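Long-range contacts in 6-carboxyhexanoate--coa ligase (Bacillus subtilis, PDB 5FLL), which belongs to the 6-carboxyhexanoate--CoA ligase family and has a mixed alpha/beta fold that here holds pimeloyl-AMP, pyrophosphate and magnesium: residues K94-L99 with Q213-M218; E101-S106 with G207-Y212; S148-P153 with A175-S180; V189-W194 with R228-D233. All blocks are in the same frame, centred on the assembly; numbering follows the deposited sequence.

Interaction 1. Residues K94-L99 with Q213-M218. With WAQ (pimeloyl-AMP), chain C.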
# COMPACT_ATOMS: atom_id res chain seq x y z
N LYS A 94 4.68 -29.95 24.68
CA LYS A 94 5.71 -30.67 25.41
C LYS A 94 6.78 -31.16 24.44
O LYS A 94 7.96 -30.99 24.70
CB LYS A 94 5.09 -31.84 26.16
CG LYS A 94 5.80 -32.23 27.44
CD LYS A 94 4.98 -33.27 28.24
CE LYS A 94 5.24 -34.68 27.73
NZ LYS A 94 4.46 -35.72 28.48
N LEU A 95 6.34 -31.66 23.30
CA LEU A 95 7.25 -32.02 22.23
C LEU A 95 8.02 -30.81 21.71
O LEU A 95 9.25 -30.84 21.53
CB LEU A 95 6.50 -32.70 21.07
CG LEU A 95 7.35 -33.16 19.88
CD1 LEU A 95 8.33 -34.26 20.31
CD2 LEU A 95 6.45 -33.69 18.76
N ALA A 96 7.32 -29.71 21.52
CA ALA A 96 7.96 -28.52 21.03
C ALA A 96 9.14 -28.12 21.91
O ALA A 96 10.21 -27.79 21.38
CB ALA A 96 6.95 -27.37 20.94
N ARG A 97 8.94 -28.13 23.22
CA ARG A 97 9.99 -27.80 24.18
C ARG A 97 11.14 -28.79 24.17
O ARG A 97 12.28 -28.40 24.30
CB ARG A 97 9.43 -27.66 25.61
CG ARG A 97 8.51 -26.45 25.73
CD ARG A 97 8.12 -26.04 27.13
NE ARG A 97 7.12 -26.93 27.67
CZ ARG A 97 5.79 -26.86 27.47
NH1 ARG A 97 5.22 -25.89 26.74
NH2 ARG A 97 5.01 -27.79 28.02
N LEU A 98 10.85 -30.06 23.99
CA LEU A 98 11.91 -31.05 23.94
C LEU A 98 12.78 -30.80 22.67
O LEU A 98 14.00 -30.81 22.72
CB LEU A 98 11.31 -32.46 23.94
CG LEU A 98 12.28 -33.64 23.69
CD1 LEU A 98 13.41 -33.67 24.72
CD2 LEU A 98 11.53 -34.97 23.68
N LEU A 99 12.12 -30.55 21.55
CA LEU A 99 12.83 -30.31 20.31
C LEU A 99 13.66 -29.04 20.35
O LEU A 99 14.77 -29.01 19.85
CB LEU A 99 11.84 -30.23 19.15
CG LEU A 99 11.17 -31.58 18.77
CD1 LEU A 99 10.04 -31.36 17.77
CD2 LEU A 99 12.20 -32.55 18.19
N GLN A 213 10.16 -29.08 11.89
CA GLN A 213 9.47 -30.12 12.62
C GLN A 213 8.03 -29.70 12.85
O GLN A 213 7.74 -28.85 13.70
CB GLN A 213 10.17 -30.37 13.96
CG GLN A 213 11.57 -30.98 13.82
CD GLN A 213 11.52 -32.47 13.56
OE1 GLN A 213 10.58 -33.13 13.97
NE2 GLN A 213 12.55 -33.02 12.91
N ARG A 214 7.13 -30.26 12.07
CA ARG A 214 5.74 -29.93 12.20
C ARG A 214 5.14 -30.69 13.36
O ARG A 214 5.54 -31.82 13.67
CB ARG A 214 5.00 -30.30 10.92
CG ARG A 214 5.54 -29.57 9.71
CD ARG A 214 4.94 -30.09 8.43
NE ARG A 214 3.61 -29.56 8.21
CZ ARG A 214 2.51 -30.30 8.13
NH1 ARG A 214 2.57 -31.60 8.24
NH2 ARG A 214 1.34 -29.72 7.90
N ILE A 215 4.17 -30.06 14.00
CA ILE A 215 3.53 -30.60 15.19
C ILE A 215 2.04 -30.31 14.98
O ILE A 215 1.62 -29.15 14.84
CB ILE A 215 4.05 -29.90 16.47
CG1 ILE A 215 5.60 -29.96 16.55
CG2 ILE A 215 3.43 -30.52 17.69
CD1 ILE A 215 6.21 -29.23 17.72
N THR A 216 1.26 -31.38 14.89
CA THR A 216 -0.07 -31.27 14.29
C THR A 216 -1.13 -30.63 15.19
O THR A 216 -2.22 -30.30 14.70
CB THR A 216 -0.61 -32.64 13.87
OG1 THR A 216 -0.57 -33.48 15.03
CG2 THR A 216 0.25 -33.22 12.75
N ALA A 217 -0.84 -30.50 16.48
CA ALA A 217 -1.71 -29.78 17.39
C ALA A 217 -0.90 -28.97 18.37
O ALA A 217 -0.26 -29.54 19.24
CB ALA A 217 -2.61 -30.74 18.15
N MET A 218 -0.96 -27.65 18.25
CA MET A 218 -0.22 -26.73 19.13
C MET A 218 -1.14 -25.81 19.94
O MET A 218 -0.69 -25.14 20.86
CB MET A 218 0.76 -25.90 18.30
CG MET A 218 1.92 -26.70 17.73
SD MET A 218 3.07 -27.13 19.07
CE MET A 218 4.02 -25.63 19.09
N1 WAQ C . 7.70 -12.26 9.78
C2 WAQ C . 7.69 -12.31 11.18
N3 WAQ C . 6.61 -12.89 11.84
C4 WAQ C . 5.58 -13.37 11.09
C5 WAQ C . 5.61 -13.33 9.75
C6 WAQ C . 6.66 -12.77 9.12
N6 WAQ C . 6.62 -12.74 7.79
N7 WAQ C . 4.49 -13.91 9.30
C8 WAQ C . 3.77 -14.29 10.34
N9 WAQ C . 4.45 -13.96 11.45
C1' WAQ C . 4.05 -14.14 12.85
C2' WAQ C . 2.95 -13.15 13.13
O2' WAQ C . 2.94 -12.79 14.48
C3' WAQ C . 1.70 -13.98 12.85
O3' WAQ C . 0.55 -13.40 13.46
C4' WAQ C . 2.09 -15.25 13.52
O4' WAQ C . 3.50 -15.41 13.18
C5' WAQ C . 1.35 -16.42 12.90
O5' WAQ C . 1.29 -16.16 11.55
OAB WAQ C . 1.21 -26.91 8.48
OAC WAQ C . 0.05 -20.04 9.47
OAD WAQ C . -1.01 -17.21 10.96
OAE WAQ C . 3.46 -26.92 8.09
OAH WAQ C . 0.84 -16.85 9.12
CAK WAQ C . 2.64 -23.29 10.65
CAL WAQ C . 2.28 -24.74 10.18
CAM WAQ C . 1.53 -22.31 10.29
CAN WAQ C . 2.37 -24.86 8.68
CAO WAQ C . 1.72 -21.00 11.03
OAU WAQ C . 1.15 -18.65 10.97
CAW WAQ C . 2.35 -26.36 8.41
CAX WAQ C . 0.89 -19.86 10.37
PBG WAQ C . 0.57 -17.23 10.54
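Ile215 turns its side chain onto helix 89-103, while its neighbour Arg214 reaches to the other side of the same strand and grips pimeloyl-AMP. One short piece of strand thus packs on the helix with one side and holds the ligand with the other. Segment 94-99 runs nearly antiparallel to strand 213-215, at 163° and with the axes 9.8 Å apart. Ile215 CG1 stands anti to the carbonyl carbon (chi1 -54°) and sends CD1 to Ala96 CB at 3.8 Å. Leu95 flanks it through CD2, which lies 4.4 Å from Ile215 CG1. Leu99 lays CD1 on Gln213 CB at 3.9 Å, the two side chains crossing at about a right angle. The amide end of Gln213 bonds instead to Met210 and Asn84. Met218 bends back at chi2 and chi3, bringing CE to 3.9 Å from Ala96 CB. Arg214 NE donates to OAE of pimeloyl-AMP at 2.6 Å, almost straight at 174°. Arg214 NH2 donates to OAB of the ligand at 2.9 Å. Thr83 takes a bond from NH1. The helix contact is therefore purely apolar, whereas the two-bond grip by Arg214 would fix the rotation of the ligand carboxylate and probably balance its charge.

Interaction 2. Residues E101-S106 with G207-Y212. With WAQ (pimeloyl-AMP), chain C.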
# COMPACT_ATOMS: atom_id res chain seq x y z
N GLU A 101 15.05 -27.83 22.96
CA GLU A 101 16.17 -28.14 23.83
C GLU A 101 17.18 -28.97 23.09
O GLU A 101 18.36 -28.69 23.15
CB GLU A 101 15.73 -28.85 25.12
CG GLU A 101 16.82 -28.95 26.19
CD GLU A 101 16.35 -29.47 27.55
OE1 GLU A 101 15.22 -29.19 27.97
OE2 GLU A 101 17.12 -30.11 28.25
N LYS A 102 16.72 -29.94 22.32
CA LYS A 102 17.59 -30.78 21.54
C LYS A 102 18.42 -29.95 20.53
O LYS A 102 19.58 -30.21 20.32
CB LYS A 102 16.77 -31.83 20.78
CG LYS A 102 17.54 -33.11 20.52
CD LYS A 102 16.93 -34.01 19.44
CE LYS A 102 17.88 -35.17 19.11
NZ LYS A 102 17.41 -35.99 17.96
N GLU A 103 17.79 -28.97 19.91
CA GLU A 103 18.46 -28.12 18.93
C GLU A 103 19.50 -27.18 19.57
O GLU A 103 20.39 -26.70 18.88
CB GLU A 103 17.44 -27.27 18.20
CG GLU A 103 18.01 -26.46 17.07
CD GLU A 103 18.36 -27.31 15.88
OE1 GLU A 103 17.81 -28.41 15.76
OE2 GLU A 103 19.18 -26.87 15.06
N GLY A 104 19.39 -26.89 20.87
CA GLY A 104 20.46 -26.16 21.54
C GLY A 104 20.02 -25.00 22.41
O GLY A 104 20.82 -24.35 23.04
N VAL A 105 18.73 -24.78 22.51
CA VAL A 105 18.25 -23.82 23.48
C VAL A 105 18.15 -24.44 24.88
O VAL A 105 17.53 -25.48 25.09
CB VAL A 105 16.86 -23.27 23.08
CG1 VAL A 105 16.57 -22.00 23.90
CG2 VAL A 105 16.80 -23.00 21.59
N SER A 106 18.77 -23.79 25.86
CA SER A 106 18.74 -24.32 27.22
C SER A 106 17.31 -24.25 27.78
O SER A 106 16.50 -23.39 27.38
CB SER A 106 19.70 -23.53 28.11
OG SER A 106 19.17 -22.23 28.28
N GLY A 207 14.98 -25.50 13.15
CA GLY A 207 16.37 -25.22 13.44
C GLY A 207 17.22 -25.87 12.39
O GLY A 207 16.71 -26.61 11.54
N LYS A 208 18.51 -25.62 12.46
CA LYS A 208 19.41 -26.04 11.40
C LYS A 208 19.56 -27.53 11.41
O LYS A 208 19.77 -28.13 10.36
CB LYS A 208 20.78 -25.40 11.57
CG LYS A 208 20.83 -23.92 11.24
CD LYS A 208 22.22 -23.32 11.50
CE LYS A 208 22.26 -21.83 11.19
NZ LYS A 208 21.26 -21.04 11.99
N LYS A 209 19.56 -28.13 12.60
CA LYS A 209 19.79 -29.54 12.71
C LYS A 209 18.51 -30.34 12.54
O LYS A 209 18.46 -31.27 11.76
CB LYS A 209 20.43 -29.84 14.02
CG LYS A 209 21.90 -29.43 14.02
CD LYS A 209 22.54 -29.50 15.39
CE LYS A 209 21.88 -28.46 16.29
NZ LYS A 209 22.18 -28.72 17.73
N MET A 210 17.47 -29.98 13.27
CA MET A 210 16.29 -30.78 13.27
C MET A 210 15.44 -30.48 12.01
O MET A 210 14.53 -31.22 11.72
CB MET A 210 15.49 -30.52 14.54
CG MET A 210 14.89 -29.11 14.69
SD MET A 210 13.92 -29.01 16.23
CE MET A 210 14.01 -27.27 16.62
N GLY A 211 15.75 -29.41 11.29
CA GLY A 211 14.91 -28.98 10.17
C GLY A 211 13.58 -28.42 10.61
O GLY A 211 13.46 -27.79 11.66
N TYR A 212 12.57 -28.64 9.79
CA TYR A 212 11.24 -28.07 9.98
C TYR A 212 10.37 -29.16 10.58
O TYR A 212 9.96 -30.10 9.89
CB TYR A 212 10.68 -27.65 8.62
CG TYR A 212 9.32 -26.97 8.61
CD1 TYR A 212 9.16 -25.65 9.01
CD2 TYR A 212 8.20 -27.64 8.13
CE1 TYR A 212 7.92 -25.02 8.99
CE2 TYR A 212 6.97 -27.03 8.05
CZ TYR A 212 6.82 -25.73 8.52
OH TYR A 212 5.60 -25.12 8.44
N1 WAQ C . 7.70 -12.26 9.78
C2 WAQ C . 7.69 -12.31 11.18
N3 WAQ C . 6.61 -12.89 11.84
C4 WAQ C . 5.58 -13.37 11.09
C5 WAQ C . 5.61 -13.33 9.75
C6 WAQ C . 6.66 -12.77 9.12
N6 WAQ C . 6.62 -12.74 7.79
N7 WAQ C . 4.49 -13.91 9.30
C8 WAQ C . 3.77 -14.29 10.34
N9 WAQ C . 4.45 -13.96 11.45
C1' WAQ C . 4.05 -14.14 12.85
C2' WAQ C . 2.95 -13.15 13.13
O2' WAQ C . 2.94 -12.79 14.48
C3' WAQ C . 1.70 -13.98 12.85
O3' WAQ C . 0.55 -13.40 13.46
C4' WAQ C . 2.09 -15.25 13.52
O4' WAQ C . 3.50 -15.41 13.18
C5' WAQ C . 1.35 -16.42 12.90
O5' WAQ C . 1.29 -16.16 11.55
OAB WAQ C . 1.21 -26.91 8.48
OAC WAQ C . 0.05 -20.04 9.47
OAD WAQ C . -1.01 -17.21 10.96
OAE WAQ C . 3.46 -26.92 8.09
OAH WAQ C . 0.84 -16.85 9.12
CAK WAQ C . 2.64 -23.29 10.65
CAL WAQ C . 2.28 -24.74 10.18
CAM WAQ C . 1.53 -22.31 10.29
CAN WAQ C . 2.37 -24.86 8.68
CAO WAQ C . 1.72 -21.00 11.03
OAU WAQ C . 1.15 -18.65 10.97
CAW WAQ C . 2.35 -26.36 8.41
CAX WAQ C . 0.89 -19.86 10.37
PBG WAQ C . 0.57 -17.23 10.54
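Glu103 OE2 takes a hydrogen bond from Lys209 N at 2.8 Å, and the other oxygen, OE1, takes one from Met210 N at 3.0 Å. The carboxylate, near the C-terminal end of helix 89-103, clasps the turn of a beta hairpin, the link between strands 203-207 and 211-215. The Lys209 bond is close to straight, at 170°, and uses the syn lone pair of OE2. Met210 N also comes to the syn side of OE1, slightly out of the carboxylate plane. The acid reaches the turn because its CG is anti to the backbone N (chi1 -174°) and the chain then bends at chi2. Met210, extended beyond CG, passes aslant over the stem of the acid, with CE 3.8 Å from Glu103 CB. Gly207 lies beside the acid, its C 3.5 Å from Glu103 OE2. The buried charge is thus met by backbone N-H groups, and the nearby lysine ammonium would probably steady it further. Gly104 closes the helix in a Schellman motif with positive phi. Beyond the turn, Tyr212 OH donates to OAE of pimeloyl-AMP at 2.8 Å. At the helix end, Lys209 NZ donates to Glu103 O at 2.9 Å, coming from above the carbonyl plane.

Interaction 3. Residues S148-P153 with A175-S180. With WAQ (pimeloyl-AMP), chain C.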
# COMPACT_ATOMS: atom_id res chain seq x y z
N SER A 148 10.57 -10.42 5.49
CA SER A 148 9.97 -10.36 4.18
C SER A 148 10.97 -10.65 3.04
O SER A 148 12.08 -11.10 3.28
CB SER A 148 9.22 -9.05 3.99
OG SER A 148 10.11 -8.02 3.82
N ARG A 149 10.52 -10.47 1.81
CA ARG A 149 11.28 -10.74 0.60
C ARG A 149 11.72 -12.17 0.51
O ARG A 149 12.82 -12.43 0.03
CB ARG A 149 12.45 -9.83 0.55
CG ARG A 149 12.02 -8.39 0.59
CD ARG A 149 13.22 -7.47 0.55
NE ARG A 149 12.88 -6.12 0.16
CZ ARG A 149 13.76 -5.23 -0.28
NH1 ARG A 149 15.07 -5.56 -0.36
NH2 ARG A 149 13.35 -4.04 -0.67
N MET A 150 10.88 -13.09 0.96
CA MET A 150 11.06 -14.50 0.66
C MET A 150 9.81 -15.04 -0.04
O MET A 150 8.70 -14.58 0.22
CB MET A 150 11.33 -15.28 1.93
CG MET A 150 10.12 -15.39 2.89
SD MET A 150 9.87 -13.85 3.77
CE MET A 150 8.84 -14.41 5.09
N ASP A 151 10.01 -15.99 -0.94
CA ASP A 151 8.91 -16.62 -1.66
C ASP A 151 9.38 -17.95 -2.19
O ASP A 151 10.57 -18.30 -2.04
CB ASP A 151 8.42 -15.71 -2.81
CG ASP A 151 6.94 -15.85 -3.11
OD1 ASP A 151 6.35 -16.89 -2.81
OD2 ASP A 151 6.36 -14.92 -3.72
N TRP A 152 8.44 -18.71 -2.74
CA TRP A 152 8.65 -20.09 -3.24
C TRP A 152 7.74 -20.25 -4.48
O TRP A 152 6.53 -20.29 -4.33
CB TRP A 152 8.21 -21.07 -2.15
CG TRP A 152 8.62 -22.48 -2.38
CD1 TRP A 152 9.03 -23.05 -3.54
CD2 TRP A 152 8.67 -23.51 -1.40
NE1 TRP A 152 9.39 -24.35 -3.34
CE2 TRP A 152 9.15 -24.66 -2.02
CE3 TRP A 152 8.34 -23.57 -0.04
CZ2 TRP A 152 9.29 -25.87 -1.35
CZ3 TRP A 152 8.50 -24.75 0.63
CH2 TRP A 152 8.98 -25.90 -0.03
N PRO A 153 8.30 -20.20 -5.69
CA PRO A 153 7.46 -20.31 -6.87
C PRO A 153 6.55 -21.54 -6.76
O PRO A 153 7.01 -22.62 -6.33
CB PRO A 153 8.49 -20.51 -7.99
CG PRO A 153 9.66 -19.69 -7.55
CD PRO A 153 9.71 -19.88 -6.05
N ALA A 175 4.85 -20.68 5.49
CA ALA A 175 5.56 -21.01 6.73
C ALA A 175 6.94 -21.56 6.47
O ALA A 175 7.89 -21.22 7.19
CB ALA A 175 4.77 -22.01 7.55
N LEU A 176 7.06 -22.45 5.49
CA LEU A 176 8.32 -23.16 5.30
C LEU A 176 9.32 -22.24 4.61
O LEU A 176 10.51 -22.30 4.89
CB LEU A 176 8.11 -24.44 4.51
CG LEU A 176 9.35 -25.29 4.22
CD1 LEU A 176 10.23 -25.47 5.47
CD2 LEU A 176 8.95 -26.65 3.63
N ALA A 177 8.85 -21.41 3.68
CA ALA A 177 9.73 -20.41 3.07
C ALA A 177 10.29 -19.48 4.15
O ALA A 177 11.50 -19.19 4.17
CB ALA A 177 8.99 -19.63 2.04
N LEU A 178 9.44 -19.04 5.09
CA LEU A 178 9.92 -18.19 6.20
C LEU A 178 10.86 -18.95 7.10
O LEU A 178 11.93 -18.47 7.44
CB LEU A 178 8.73 -17.64 7.00
CG LEU A 178 9.05 -16.77 8.23
CD1 LEU A 178 7.83 -15.98 8.65
CD2 LEU A 178 9.48 -17.64 9.38
N ALA A 179 10.46 -20.14 7.53
CA ALA A 179 11.33 -20.92 8.43
C ALA A 179 12.68 -21.14 7.81
O ALA A 179 13.69 -21.15 8.51
CB ALA A 179 10.71 -22.25 8.79
N SER A 180 12.70 -21.39 6.51
CA SER A 180 13.96 -21.69 5.83
C SER A 180 14.87 -20.46 5.74
O SER A 180 16.08 -20.56 6.01
CB SER A 180 13.71 -22.28 4.46
OG SER A 180 12.90 -23.44 4.55
N1 WAQ C . 7.70 -12.26 9.78
C2 WAQ C . 7.69 -12.31 11.18
N3 WAQ C . 6.61 -12.89 11.84
C4 WAQ C . 5.58 -13.37 11.09
C5 WAQ C . 5.61 -13.33 9.75
C6 WAQ C . 6.66 -12.77 9.12
N6 WAQ C . 6.62 -12.74 7.79
N7 WAQ C . 4.49 -13.91 9.30
C8 WAQ C . 3.77 -14.29 10.34
N9 WAQ C . 4.45 -13.96 11.45
C1' WAQ C . 4.05 -14.14 12.85
C2' WAQ C . 2.95 -13.15 13.13
O2' WAQ C . 2.94 -12.79 14.48
C3' WAQ C . 1.70 -13.98 12.85
O3' WAQ C . 0.55 -13.40 13.46
C4' WAQ C . 2.09 -15.25 13.52
O4' WAQ C . 3.50 -15.41 13.18
C5' WAQ C . 1.35 -16.42 12.90
O5' WAQ C . 1.29 -16.16 11.55
OAB WAQ C . 1.21 -26.91 8.48
OAC WAQ C . 0.05 -20.04 9.47
OAD WAQ C . -1.01 -17.21 10.96
OAE WAQ C . 3.46 -26.92 8.09
OAH WAQ C . 0.84 -16.85 9.12
CAK WAQ C . 2.64 -23.29 10.65
CAL WAQ C . 2.28 -24.74 10.18
CAM WAQ C . 1.53 -22.31 10.29
CAN WAQ C . 2.37 -24.86 8.68
CAO WAQ C . 1.72 -21.00 11.03
OAU WAQ C . 1.15 -18.65 10.97
CAW WAQ C . 2.35 -26.36 8.41
CAX WAQ C . 0.89 -19.86 10.37
PBG WAQ C . 0.57 -17.23 10.54
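Helix 170-184 packs here against the short edge strand 150-151 of a three-stranded parallel sheet, and Ala175 and Leu178 of the same helix touch pimeloyl-AMP. Met150 and Trp152 both point at the helix, since alternate residues of an extended chain share a side. Between them stands the small side chain of Ala177. Met150 CG lies 4.5 Å from Ala177 CB. Beyond CG the methionine bends at chi2 (-76°) and runs beside Leu178, pointing the same way, with CE 3.8 Å from Leu178 CB. Trp152 lies toward the other end of the contact. Its CZ3 meets Leu176 CD2 at 3.6 Å, so the leucine sits at the edge of the indole and not over a face. The indole NE1 bonds to Asn156, and Phe157 meets the ring system edge-to-face. Asp151 points away from the helix. Its OD1 accepts from Trp152 N at 2.8 Å, and its OD2 forms a salt bridge with Arg33. Inside the helix, Leu176 O accepts from both Ser180 N and Ser180 OG, which arrive from opposite faces of its plane. Ile252 of the neighbouring strand also touches Trp152 and Ala177. The contact is thus an apolar seam that continues to the ligand's adenine. There Leu178 CD1 lies 3.4 Å from ligand atom C6, and Met150 CE lies 3.9 Å from ligand atom N6.

Interaction 4. Residues V189-W194 with R228-D233. With WAQ (pimeloyl-AMP), chain C.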
# COMPACT_ATOMS: atom_id res chain seq x y z
N VAL A 189 19.20 -19.85 16.28
CA VAL A 189 19.36 -21.22 16.76
C VAL A 189 18.08 -22.04 16.55
O VAL A 189 18.15 -23.23 16.25
CB VAL A 189 19.72 -21.26 18.27
CG1 VAL A 189 19.83 -22.70 18.75
CG2 VAL A 189 21.06 -20.55 18.53
N ALA A 190 16.93 -21.40 16.73
CA ALA A 190 15.66 -22.06 16.57
C ALA A 190 14.52 -21.07 16.45
O ALA A 190 14.63 -19.89 16.87
CB ALA A 190 15.42 -23.00 17.72
N GLU A 191 13.40 -21.57 15.88
CA GLU A 191 12.17 -20.85 15.79
C GLU A 191 11.03 -21.66 16.42
O GLU A 191 10.97 -22.89 16.27
CB GLU A 191 11.83 -20.55 14.32
CG GLU A 191 10.42 -19.97 14.19
CD GLU A 191 10.01 -19.64 12.78
OE1 GLU A 191 10.68 -20.11 11.84
OE2 GLU A 191 8.98 -18.96 12.61
N LEU A 192 10.13 -20.98 17.12
CA LEU A 192 8.88 -21.60 17.57
C LEU A 192 7.67 -20.86 16.99
O LEU A 192 7.61 -19.64 17.02
CB LEU A 192 8.81 -21.60 19.06
CG LEU A 192 7.49 -21.88 19.77
CD1 LEU A 192 7.13 -23.37 19.66
CD2 LEU A 192 7.65 -21.44 21.21
N CYS A 193 6.72 -21.61 16.45
CA CYS A 193 5.63 -21.02 15.70
C CYS A 193 4.32 -21.79 15.83
O CYS A 193 4.27 -23.01 15.67
CB CYS A 193 5.97 -21.00 14.23
SG CYS A 193 4.54 -20.60 13.22
N TRP A 194 3.24 -21.05 16.08
CA TRP A 194 1.94 -21.51 15.68
C TRP A 194 1.07 -20.32 15.28
O TRP A 194 1.39 -19.16 15.57
CB TRP A 194 1.29 -22.39 16.75
CG TRP A 194 0.98 -21.75 18.08
CD1 TRP A 194 -0.18 -21.17 18.44
CD2 TRP A 194 1.82 -21.70 19.24
NE1 TRP A 194 -0.13 -20.74 19.73
CE2 TRP A 194 1.08 -21.07 20.26
CE3 TRP A 194 3.13 -22.11 19.52
CZ2 TRP A 194 1.61 -20.80 21.52
CZ3 TRP A 194 3.64 -21.87 20.76
CH2 TRP A 194 2.88 -21.24 21.76
N ARG A 228 5.32 -16.48 17.39
CA ARG A 228 6.45 -16.49 16.47
C ARG A 228 7.64 -15.91 17.22
O ARG A 228 7.76 -14.69 17.38
CB ARG A 228 6.15 -15.66 15.22
CG ARG A 228 6.74 -16.17 13.92
CD ARG A 228 6.13 -17.50 13.60
NE ARG A 228 6.50 -18.11 12.33
CZ ARG A 228 5.72 -18.11 11.26
NH1 ARG A 228 4.56 -17.45 11.26
NH2 ARG A 228 6.10 -18.79 10.19
N VAL A 229 8.53 -16.80 17.66
CA VAL A 229 9.70 -16.43 18.44
C VAL A 229 10.93 -17.00 17.74
O VAL A 229 10.94 -18.20 17.37
CB VAL A 229 9.64 -17.04 19.87
CG1 VAL A 229 10.84 -16.61 20.68
CG2 VAL A 229 8.37 -16.58 20.57
N PHE A 230 11.94 -16.14 17.54
CA PHE A 230 13.24 -16.55 17.03
C PHE A 230 14.21 -16.50 18.18
O PHE A 230 14.40 -15.46 18.79
CB PHE A 230 13.74 -15.62 15.92
CG PHE A 230 12.79 -15.46 14.76
CD1 PHE A 230 11.83 -16.40 14.51
CD2 PHE A 230 12.89 -14.38 13.92
CE1 PHE A 230 10.97 -16.25 13.45
CE2 PHE A 230 12.05 -14.23 12.85
CZ PHE A 230 11.06 -15.15 12.63
N PHE A 231 14.84 -17.63 18.48
CA PHE A 231 15.82 -17.69 19.53
C PHE A 231 17.19 -17.41 18.91
O PHE A 231 17.65 -18.15 18.03
CB PHE A 231 15.83 -19.06 20.20
CG PHE A 231 14.56 -19.39 20.96
CD1 PHE A 231 13.51 -20.02 20.32
CD2 PHE A 231 14.46 -19.13 22.32
CE1 PHE A 231 12.33 -20.32 21.00
CE2 PHE A 231 13.31 -19.44 23.02
CZ PHE A 231 12.24 -20.03 22.36
N ILE A 232 17.85 -16.40 19.44
CA ILE A 232 19.02 -15.79 18.83
C ILE A 232 20.26 -16.03 19.67
O ILE A 232 20.22 -15.90 20.90
CB ILE A 232 18.84 -14.28 18.77
CG1 ILE A 232 17.58 -13.96 17.99
CG2 ILE A 232 20.06 -13.59 18.16
CD1 ILE A 232 17.62 -14.47 16.58
N ASP A 233 21.34 -16.42 19.00
CA ASP A 233 22.64 -16.54 19.62
C ASP A 233 23.67 -15.71 18.86
O ASP A 233 24.22 -16.18 17.86
CB ASP A 233 23.06 -18.00 19.65
CG ASP A 233 24.48 -18.17 20.04
OD1 ASP A 233 25.09 -17.18 20.54
OD2 ASP A 233 25.01 -19.27 19.83
N1 WAQ C . 7.70 -12.26 9.78
C2 WAQ C . 7.69 -12.31 11.18
N3 WAQ C . 6.61 -12.89 11.84
C4 WAQ C . 5.58 -13.37 11.09
C5 WAQ C . 5.61 -13.33 9.75
C6 WAQ C . 6.66 -12.77 9.12
N6 WAQ C . 6.62 -12.74 7.79
N7 WAQ C . 4.49 -13.91 9.30
C8 WAQ C . 3.77 -14.29 10.34
N9 WAQ C . 4.45 -13.96 11.45
C1' WAQ C . 4.05 -14.14 12.85
C2' WAQ C . 2.95 -13.15 13.13
O2' WAQ C . 2.94 -12.79 14.48
C3' WAQ C . 1.70 -13.98 12.85
O3' WAQ C . 0.55 -13.40 13.46
C4' WAQ C . 2.09 -15.25 13.52
O4' WAQ C . 3.50 -15.41 13.18
C5' WAQ C . 1.35 -16.42 12.90
O5' WAQ C . 1.29 -16.16 11.55
OAB WAQ C . 1.21 -26.91 8.48
OAC WAQ C . 0.05 -20.04 9.47
OAD WAQ C . -1.01 -17.21 10.96
OAE WAQ C . 3.46 -26.92 8.09
OAH WAQ C . 0.84 -16.85 9.12
CAK WAQ C . 2.64 -23.29 10.65
CAL WAQ C . 2.28 -24.74 10.18
CAM WAQ C . 1.53 -22.31 10.29
CAN WAQ C . 2.37 -24.86 8.68
CAO WAQ C . 1.72 -21.00 11.03
OAU WAQ C . 1.15 -18.65 10.97
CAW WAQ C . 2.35 -26.36 8.41
CAX WAQ C . 0.89 -19.86 10.37
PBG WAQ C . 0.57 -17.23 10.54
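Strands 189-194 and 228-232 run antiparallel, their axes 4.8 Å apart at closest and 168° between their directions. Ala190 pairs with Phe231 and Leu192 with Val229 as hydrogen-bonded pairs; Glu191 with Phe230 and Cys193 with Arg228 are non-hydrogen-bonded pairs. At the start, Val189 and Ala190 both face Phe231, a classic beta bulge, and Val189 N donates to Phe231 O at 2.9 Å. Glu191, Cys193, Arg228 and Phe230 share one face. There Arg228 NE and Glu191 OE2 form a salt bridge at 2.6 Å, with the carboxylate and guanidinium planes only 21° apart. Cys193 SG lies over one face of the guanidinium, 3.3 Å from Arg228 NE. The Phe230 ring turns its edge to Glu191 OE2, so CE1 is 3.5 Å from that oxygen. Arg228 NH1 donates to O4' of pimeloyl-AMP at 3.0 Å, while NH2 bonds to Tyr204. On the opposite face, Phe231 CE1 packs 4.2 Å from Leu192 CB. Both strands lie inside the seven-stranded mixed sheet, between 203-207 and 127-130. Helix 170-184 covers the Glu191 and Arg228 face, and Leu100 of helix 89-103 packs on Ala190 and Phe231.

How the interactions relate
Interactions 1 and 2 lie along the same pair, helix 89-103 and strand 211-215, with centres 12 Å apart. Interaction 4 continues the sheet beneath that helix: Met218 CE lies 3.7 Å from Trp194 CE3, and Val105 CG1 lies 3.9 Å from Phe231 CD2. Interaction 3 brings in helix 170-184 on the other side of the sheet. Leu178 CD1 is 3.6 Å from Arg228 NH2, and Ala175 CB is 3.3 Å from Tyr212 OH. All four meet pimeloyl-AMP. Arg214 and Tyr212 bind its carboxylate, Arg228 its ribose oxygen, and Leu178 and Met150 lie against its adenine; Ala175 and Cys193 touch its acyl chain. The Arg228 side chain is also about 6 Å from the bound pyrophosphate.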